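Local coordinates for sensor protein CzcS (Pseudomonas aeruginosa, PDB 5GPO) that acts as a zinc-responsive histidine kinase of a two-component system, represented here by its sensor domain, which binds zinc, at residues L53-S58 with Q62-F67; L82-A87 with Q91-S96. One frame throughout, in Å; residues are numbered along the deposited sequence. Where two conformers were deposited one is given.

Contact 1: residues L53-S58 with Q62-F67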
ATOM      1  N   LEU B  53       6.447   3.362   6.009  1.00 16.24           N
ATOM      2  CA  LEU B  53       6.217   3.618   7.427  1.00 22.08           C
ATOM      3  C   LEU B  53       7.345   3.035   8.260  1.00 21.90           C
ATOM      4  O   LEU B  53       7.674   1.848   8.128  1.00 14.09           O
ATOM      5  CB  LEU B  53       4.869   3.047   7.869  1.00 16.72           C
ATOM      6  CG  LEU B  53       4.468   3.282   9.337  1.00 20.27           C
ATOM      7  CD1 LEU B  53       4.485   4.771   9.676  1.00 17.67           C
ATOM      8  CD2 LEU B  53       3.096   2.686   9.610  1.00 21.42           C
ATOM      9  N   SER B  54       7.951   3.881   9.097  1.00 18.83           N
ATOM     10  CA  SER B  54       9.008   3.485  10.023  0.73 18.94           C
ATOM     11  C   SER B  54       8.555   3.772  11.436  1.00 21.21           C
ATOM     12  O   SER B  54       8.129   4.896  11.745  1.00 23.34           O
ATOM     13  CB  SER B  54      10.314   4.236   9.752  0.73 19.42           C
ATOM     14  OG  SER B  54      10.936   3.809   8.566  0.73 19.11           O
ATOM     15  N   ILE B  55       8.640   2.771  12.305  1.00 18.89           N
ATOM     16  CA  ILE B  55       8.274   2.911  13.702  1.00 19.41           C
ATOM     17  C   ILE B  55       9.465   2.478  14.533  1.00 18.51           C
ATOM     18  O   ILE B  55       9.936   1.345  14.393  1.00 21.59           O
ATOM     19  CB  ILE B  55       7.022   2.089  14.022  1.00 19.85           C
ATOM     20  CG1 ILE B  55       5.864   2.697  13.222  1.00 20.91           C
ATOM     21  CG2 ILE B  55       6.746   2.079  15.529  1.00 22.60           C
ATOM     22  CD1 ILE B  55       4.542   2.263  13.661  1.00 31.06           C
ATOM     23  N   LEU B  56       9.982   3.396  15.357  1.00 15.26           N
ATOM     24  CA  LEU B  56      11.178   3.187  16.168  1.00 21.90           C
ATOM     25  C   LEU B  56      10.806   3.232  17.640  1.00 18.79           C
ATOM     26  O   LEU B  56       9.990   4.062  18.048  1.00 19.99           O
ATOM     27  CB  LEU B  56      12.232   4.274  15.918  1.00 20.59           C
ATOM     28  CG  LEU B  56      12.448   4.729  14.478  1.00 25.34           C
ATOM     29  CD1 LEU B  56      13.497   5.821  14.425  1.00 36.33           C
ATOM     30  CD2 LEU B  56      12.855   3.549  13.650  1.00 20.37           C
ATOM     31  N   ASP B  57      11.409   2.339  18.428  1.00 19.03           N
ATOM     32  CA  ASP B  57      11.391   2.468  19.884  1.00 17.48           C
ATOM     33  C   ASP B  57      12.058   3.779  20.306  1.00 19.46           C
ATOM     34  O   ASP B  57      13.244   4.005  20.031  1.00 22.41           O
ATOM     35  CB  ASP B  57      12.108   1.258  20.501  1.00 26.96           C
ATOM     36  CG  ASP B  57      11.771   1.041  21.981  1.00 25.78           C
ATOM     37  OD1 ASP B  57      11.922   1.973  22.784  1.00 28.31           O
ATOM     38  OD2 ASP B  57      11.368  -0.081  22.344  1.00 27.79           O
ATOM     39  N   SER B  58      11.284   4.654  20.966  1.00 16.42           N
ATOM     40  CA  SER B  58      11.797   5.944  21.414  1.00 21.17           C
ATOM     41  C   SER B  58      12.963   5.796  22.383  1.00 20.46           C
ATOM     42  O   SER B  58      13.803   6.688  22.474  1.00 17.60           O
ATOM     43  CB  SER B  58      10.698   6.752  22.109  1.00 17.08           C
ATOM     44  OG  SER B  58       9.638   7.093  21.223  1.00 25.44           O
ATOM     45  N   GLN B  62      15.862   1.974  18.149  1.00 24.54           N
ATOM     46  CA  GLN B  62      15.902   0.811  17.268  1.00 22.73           C
ATOM     47  C   GLN B  62      14.586   0.657  16.506  1.00 23.42           C
ATOM     48  O   GLN B  62      13.508   0.880  17.063  1.00 20.99           O
ATOM     49  CB  GLN B  62      16.202  -0.451  18.076  1.00 26.31           C
ATOM     50  CG  GLN B  62      17.625  -0.459  18.660  1.00 28.13           C
ATOM     51  CD  GLN B  62      18.679  -0.783  17.621  1.00 32.03           C
ATOM     52  OE1 GLN B  62      18.503  -1.691  16.819  1.00 34.91           O
ATOM     53  NE2 GLN B  62      19.778  -0.031  17.622  1.00 35.47           N
ATOM     54  N   PRO B  63      14.643   0.278  15.229  1.00 26.22           N
ATOM     55  CA  PRO B  63      13.396   0.072  14.480  1.00 23.42           C
ATOM     56  C   PRO B  63      12.563  -1.040  15.103  1.00 22.70           C
ATOM     57  O   PRO B  63      13.082  -2.090  15.482  1.00 24.30           O
ATOM     58  CB  PRO B  63      13.876  -0.288  13.066  1.00 30.06           C
ATOM     59  CG  PRO B  63      15.344  -0.574  13.170  1.00 26.56           C
ATOM     60  CD  PRO B  63      15.841   0.191  14.380  1.00 27.42           C
ATOM     61  N   LEU B  64      11.267  -0.781  15.258  1.00 20.96           N
ATOM     62  CA  LEU B  64      10.342  -1.826  15.659  1.00 25.48           C
ATOM     63  C   LEU B  64       9.568  -2.370  14.471  1.00 25.26           C
ATOM     64  O   LEU B  64       9.353  -3.580  14.384  1.00 25.06           O
ATOM     65  CB  LEU B  64       9.373  -1.316  16.736  1.00 29.13           C
ATOM     66  CG  LEU B  64       8.129  -2.168  17.041  1.00 35.99           C
ATOM     67  CD1 LEU B  64       8.496  -3.568  17.531  1.00 37.40           C
ATOM     68  CD2 LEU B  64       7.198  -1.492  18.037  1.00 32.06           C
ATOM     69  N   MET B  65       9.156  -1.498  13.552  1.00 23.24           N
ATOM     70  CA  MET B  65       8.474  -1.916  12.332  1.00 25.17           C
ATOM     71  C   MET B  65       8.950  -1.053  11.181  1.00 17.02           C
ATOM     72  O   MET B  65       9.168   0.146  11.351  1.00 20.43           O
ATOM     73  CB  MET B  65       6.958  -1.773  12.413  1.00 20.66           C
ATOM     74  CG  MET B  65       6.263  -2.450  13.548  1.00 29.26           C
ATOM     75  SD  MET B  65       4.554  -1.893  13.406  1.00 27.66           S
ATOM     76  CE  MET B  65       3.897  -2.447  14.969  1.00 31.56           C
ATOM     77  N   SER B  66       9.082  -1.665  10.012  1.00 17.51           N
ATOM     78  CA  SER B  66       9.464  -0.945   8.810  1.00 18.58           C
ATOM     79  C   SER B  66       8.831  -1.666   7.628  1.00 20.04           C
ATOM     80  O   SER B  66       9.021  -2.875   7.486  1.00 18.40           O
ATOM     81  CB  SER B  66      10.986  -0.893   8.684  1.00 22.97           C
ATOM     82  OG  SER B  66      11.380  -0.191   7.527  1.00 25.77           O
ATOM     83  N   PHE B  67       8.038  -0.952   6.824  1.00 20.81           N
ATOM     84  CA  PHE B  67       7.483  -1.553   5.616  1.00 17.08           C
ATOM     85  C   PHE B  67       6.985  -0.466   4.669  1.00 21.38           C
ATOM     86  O   PHE B  67       6.827   0.692   5.045  1.00 18.21           O
ATOM     87  CB  PHE B  67       6.353  -2.538   5.947  1.00 20.59           C
ATOM     88  CG  PHE B  67       5.333  -1.996   6.902  1.00 20.64           C
ATOM     89  CD1 PHE B  67       4.336  -1.135   6.465  1.00 19.35           C
ATOM     90  CD2 PHE B  67       5.355  -2.361   8.239  1.00 22.18           C
ATOM     91  CE1 PHE B  67       3.383  -0.643   7.342  1.00 20.11           C
ATOM     92  CE2 PHE B  67       4.409  -1.872   9.126  1.00 22.91           C
ATOM     93  CZ  PHE B  67       3.417  -1.014   8.676  1.00 20.37           C
TER

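Contact 2: residues L82-A87 with Q91-S96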
ATOM      1  N   LEU B  82      13.823  12.395  12.344  1.00 15.26           N
ATOM      2  CA  LEU B  82      13.971  11.823  13.674  1.00 19.61           C
ATOM      3  C   LEU B  82      14.731  12.767  14.591  1.00 28.11           C
ATOM      4  O   LEU B  82      14.439  12.843  15.791  1.00 23.59           O
ATOM      5  CB  LEU B  82      14.701  10.478  13.596  1.00 21.70           C
ATOM      6  CG  LEU B  82      15.120   9.886  14.945  1.00 24.29           C
ATOM      7  CD1 LEU B  82      13.868   9.622  15.786  1.00 25.49           C
ATOM      8  CD2 LEU B  82      15.912   8.597  14.743  1.00 22.65           C
ATOM      9  N   ALA B  83      15.686  13.514  14.036  1.00 26.23           N
ATOM     10  CA  ALA B  83      16.444  14.458  14.848  1.00 25.77           C
ATOM     11  C   ALA B  83      15.568  15.628  15.275  1.00 28.90           C
ATOM     12  O   ALA B  83      15.697  16.133  16.397  1.00 27.02           O
ATOM     13  CB  ALA B  83      17.670  14.946  14.079  1.00 27.48           C
ATOM     14  N   ARG B  84      14.656  16.066  14.405  1.00 25.52           N
ATOM     15  CA  ARG B  84      13.759  17.143  14.808  1.00 31.33           C
ATOM     16  C   ARG B  84      12.809  16.685  15.907  1.00 26.27           C
ATOM     17  O   ARG B  84      12.509  17.452  16.829  1.00 29.52           O
ATOM     18  CB  ARG B  84      13.004  17.679  13.596  1.00 27.48           C
ATOM     19  CG  ARG B  84      13.905  18.498  12.698  1.00 38.17           C
ATOM     20  CD  ARG B  84      13.228  18.865  11.396  1.00 39.36           C
ATOM     21  NE  ARG B  84      12.102  19.772  11.590  1.00 37.07           N
ATOM     22  CZ  ARG B  84      11.266  20.124  10.617  1.00 42.16           C
ATOM     23  NH1 ARG B  84      11.435  19.630   9.398  1.00 37.92           N
ATOM     24  NH2 ARG B  84      10.257  20.952  10.864  1.00 35.51           N
ATOM     25  N   LEU B  85      12.349  15.431  15.847  1.00 24.42           N
ATOM     26  CA  LEU B  85      11.480  14.899  16.898  1.00 24.26           C
ATOM     27  C   LEU B  85      12.216  14.843  18.233  1.00 33.49           C
ATOM     28  O   LEU B  85      11.682  15.240  19.275  1.00 34.89           O
ATOM     29  CB  LEU B  85      10.982  13.507  16.510  1.00 32.04           C
ATOM     30  CG  LEU B  85       9.958  13.379  15.384  1.00 26.55           C
ATOM     31  CD1 LEU B  85       9.706  11.906  15.065  1.00 25.11           C
ATOM     32  CD2 LEU B  85       8.654  14.071  15.754  1.00 30.53           C
ATOM     33  N   GLN B  86      13.457  14.354  18.215  1.00 31.42           N
ATOM     34  CA  GLN B  86      14.224  14.204  19.445  1.00 33.69           C
ATOM     35  C   GLN B  86      14.692  15.540  20.011  1.00 42.16           C
ATOM     36  O   GLN B  86      15.065  15.599  21.190  1.00 44.33           O
ATOM     37  CB  GLN B  86      15.401  13.261  19.188  1.00 29.06           C
ATOM     38  CG  GLN B  86      14.925  11.848  18.840  1.00 38.60           C
ATOM     39  CD  GLN B  86      16.055  10.855  18.617  1.00 45.47           C
ATOM     40  OE1 GLN B  86      17.140  11.216  18.158  1.00 40.41           O
ATOM     41  NE2 GLN B  86      15.803   9.594  18.951  1.00 41.54           N
ATOM     42  N   ALA B  87      14.670  16.613  19.214  1.00 29.62           N
ATOM     43  CA  ALA B  87      14.904  17.962  19.716  1.00 36.03           C
ATOM     44  C   ALA B  87      13.607  18.683  20.099  1.00 40.03           C
ATOM     45  O   ALA B  87      13.569  19.924  20.107  1.00 42.79           O
ATOM     46  CB  ALA B  87      15.686  18.782  18.687  1.00 32.47           C
ATOM     47  N   GLN B  91       5.002  19.009  17.364  1.00 27.24           N
ATOM     48  CA  GLN B  91       4.479  17.848  16.643  1.00 27.03           C
ATOM     49  C   GLN B  91       3.043  18.061  16.170  1.00 32.28           C
ATOM     50  O   GLN B  91       2.272  18.769  16.822  1.00 25.80           O
ATOM     51  CB  GLN B  91       4.561  16.605  17.519  1.00 26.55           C
ATOM     52  CG  GLN B  91       5.979  16.272  17.955  1.00 31.16           C
ATOM     53  CD  GLN B  91       6.072  14.891  18.562  1.00 29.49           C
ATOM     54  OE1 GLN B  91       5.093  14.143  18.572  1.00 27.09           O
ATOM     55  NE2 GLN B  91       7.253  14.539  19.060  1.00 33.05           N
ATOM     56  N   PRO B  92       2.675  17.442  15.029  1.00 25.26           N
ATOM     57  CA  PRO B  92       3.559  16.630  14.187  1.00 22.87           C
ATOM     58  C   PRO B  92       4.578  17.480  13.415  1.00 26.31           C
ATOM     59  O   PRO B  92       4.322  18.650  13.134  1.00 22.96           O
ATOM     60  CB  PRO B  92       2.580  15.913  13.248  1.00 22.43           C
ATOM     61  CG  PRO B  92       1.398  16.817  13.176  1.00 25.31           C
ATOM     62  CD  PRO B  92       1.282  17.427  14.546  1.00 28.19           C
ATOM     63  N   VAL B  93       5.736  16.899  13.127  1.00 20.84           N
ATOM     64  CA  VAL B  93       6.794  17.565  12.377  1.00 17.05           C
ATOM     65  C   VAL B  93       6.673  17.178  10.908  1.00 22.21           C
ATOM     66  O   VAL B  93       6.603  15.991  10.574  1.00 18.65           O
ATOM     67  CB  VAL B  93       8.184  17.185  12.925  1.00 27.29           C
ATOM     68  CG1 VAL B  93       9.271  17.855  12.110  1.00 24.82           C
ATOM     69  CG2 VAL B  93       8.315  17.569  14.402  1.00 26.72           C
ATOM     70  N   PHE B  94       6.669  18.176  10.028  1.00 20.02           N
ATOM     71  CA  PHE B  94       6.607  17.972   8.593  1.00 22.33           C
ATOM     72  C   PHE B  94       7.984  18.158   7.986  1.00 24.84           C
ATOM     73  O   PHE B  94       8.785  18.982   8.438  1.00 26.38           O
ATOM     74  CB  PHE B  94       5.636  18.946   7.921  1.00 30.08           C
ATOM     75  CG  PHE B  94       4.203  18.555   8.056  1.00 25.34           C
ATOM     76  CD1 PHE B  94       3.622  17.696   7.132  1.00 29.36           C
ATOM     77  CD2 PHE B  94       3.431  19.043   9.098  1.00 22.37           C
ATOM     78  CE1 PHE B  94       2.284  17.326   7.248  1.00 28.02           C
ATOM     79  CE2 PHE B  94       2.095  18.687   9.216  1.00 30.46           C
ATOM     80  CZ  PHE B  94       1.523  17.821   8.289  1.00 24.20           C
ATOM     81  N   GLN B  95       8.248  17.395   6.936  1.00 24.06           N
ATOM     82  CA  GLN B  95       9.530  17.491   6.262  1.00 26.37           C
ATOM     83  C   GLN B  95       9.316  17.302   4.777  1.00 32.31           C
ATOM     84  O   GLN B  95       8.767  16.280   4.358  1.00 27.93           O
ATOM     85  CB  GLN B  95      10.499  16.445   6.791  1.00 23.25           C
ATOM     86  CG  GLN B  95      11.836  16.486   6.108  1.00 22.63           C
ATOM     87  CD  GLN B  95      12.597  15.218   6.344  1.00 24.38           C
ATOM     88  OE1 GLN B  95      12.182  14.139   5.894  1.00 26.14           O
ATOM     89  NE2 GLN B  95      13.697  15.317   7.074  1.00 28.25           N
ATOM     90  N   SER B  96       9.725  18.287   3.990  1.00 23.77           N
ATOM     91  CA  SER B  96       9.895  18.084   2.566  1.00 24.95           C
ATOM     92  C   SER B  96      11.364  17.794   2.306  1.00 28.31           C
ATOM     93  O   SER B  96      12.240  18.228   3.059  1.00 30.08           O
ATOM     94  CB  SER B  96       9.418  19.293   1.764  1.00 31.88           C
ATOM     95  OG  SER B  96       8.070  19.600   2.087  1.00 39.02           O
TER
HETATM   96  O   HOH W   1      13.847  17.937   8.020  1.00 28.97           O
HETATM   97  O   HOH W   2       9.283  16.378  19.293  1.00 29.24           O

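Contact 1: residues L53-S58 with Q62-F67
Strand 53-57 and strand 65-67 run antiparallel at 168°, their axes 4.8 Å apart at closest approach, and form a beta hairpin at one margin of a five-stranded sheet whose 2-1-5-4-3 strand order is that of a PAS-like sensor domain. Leu53 and Phe67 make a hydrogen-bonded pair, with Leu53 N reaching Phe67 O at 2.9 Å in an almost straight bond and Phe67 N returning one to Leu53 O. The ladder illustrates how a sheet edge absorbs an extra residue. At Ile55 it becomes a classic beta bulge: Leu64 and Met65 together sit opposite this one residue, and Ile55 O accepts from Leu64 N at 2.7 Å and from Met65 N at 3.1 Å. Past the bulge, Asp57 N bonds to Gln62 O, while the Asp57 carboxylate turns to a salt bridge with Arg59.

Leu53, Ile55, Met65 and Phe67 project from one face of the sheet, which packs against the second subunit: Leu41 of that subunit meets Ile55 and Met65, and its Ala38 meets Phe67. The Phe67 ring is set between its own backbone N and carbonyl carbon (chi1 48°), a rotation that lays it alongside Leu53, with CZ 3.8 Å from Leu53 CD2. Next along this face, Ile55 and Met65 run abreast; the extended Met65 chain carries SD to 4.2 Å from Ile55 CD1.

Ser54 and Ser66 occupy the other face as a non-hydrogen-bonded pair, and Ser54 also touches Asn78 of helix 75-86. Leu56 and Pro63 diverge where the register shifts, yet the Leu56 side chain still crosses the proline, its CD2 resting 3.6 Å from Pro63 CA.

Contact 2: residues L82-A87 with Q91-S96
Arg84 and Leu85, on the last turn of helix 75-86, meet Val93 at the start of strand 93-98 in an antiparallel helix-to-strand connection, where the helix packs on the sheet of this PAS-like domain. The helix and strand segments run at 155° to each other with axes 9.2 Å apart, a separation that side chains must bridge.

Arg84 shows how a guanidinium can lay one face over a methyl while its N-H groups reach polar partners. A bend at chi3 (66°) folds the group across Val93, so that one face lies over the methyl CG1, which stands 3.4 Å from Arg84 CZ; CB and CD of the arginine also approach this methyl. Val93 presents CG1 by holding it opposite its own backbone N (chi1 178°). Beyond the valine, Arg84 NH1 gives a weak, strongly bent bond to Phe94 O at 2.9 Å. A water in the guanidinium plane accepts from NH1 and from Gln95 NE2, and Gln95 NE2 is also tied to the carbonyl of Ala77 earlier in the helix.

The other methyl of Val93, CG2, meets Leu85: the two side chains run antiparallel past one another, with Leu85 CD2 3.8 Å from Val93 CG2. Leu85 is buried, and on strand 119-127 it touches Gln121 and Leu123. Gln91 lies roughly perpendicular to Leu85; its extended chain carries the amide to CD2, with NE2 3.6 Å away, while OE1 accepts from the backbone N of Ser111. Away from the helix, Pro92, just before the strand, packs on Leu17 of the second subunit and Phe94 on Arg10 of that subunit. A second water bridges the last helical turn to Gln91, donating to Leu85 O and accepting from Gln91 NE2, each at 2.7 Å.

How the contacts relate
Contacts 1 and 2 are both partly buried and follow one another along the chain, at opposite margins of the same sheet. Contact 1 is a hairpin joined by a backbone ladder; contact 2 seats a helix end on a strand through side chains and water, with one weak direct bond. Helix 75-86 connects them: Leu56 CD1 of contact 1 packs 3.7 Å from Leu82 CD2 of contact 2. Each also reaches the second subunit, contact 1 with Leu53, Ile55, Met65 and Phe67, contact 2 with Pro92, Phe94 and a weak bond from Ser96. The Phe67 side chain is about 9 Å from a bound zinc ion. The centre of contact 2 lies farther from the chain's centre.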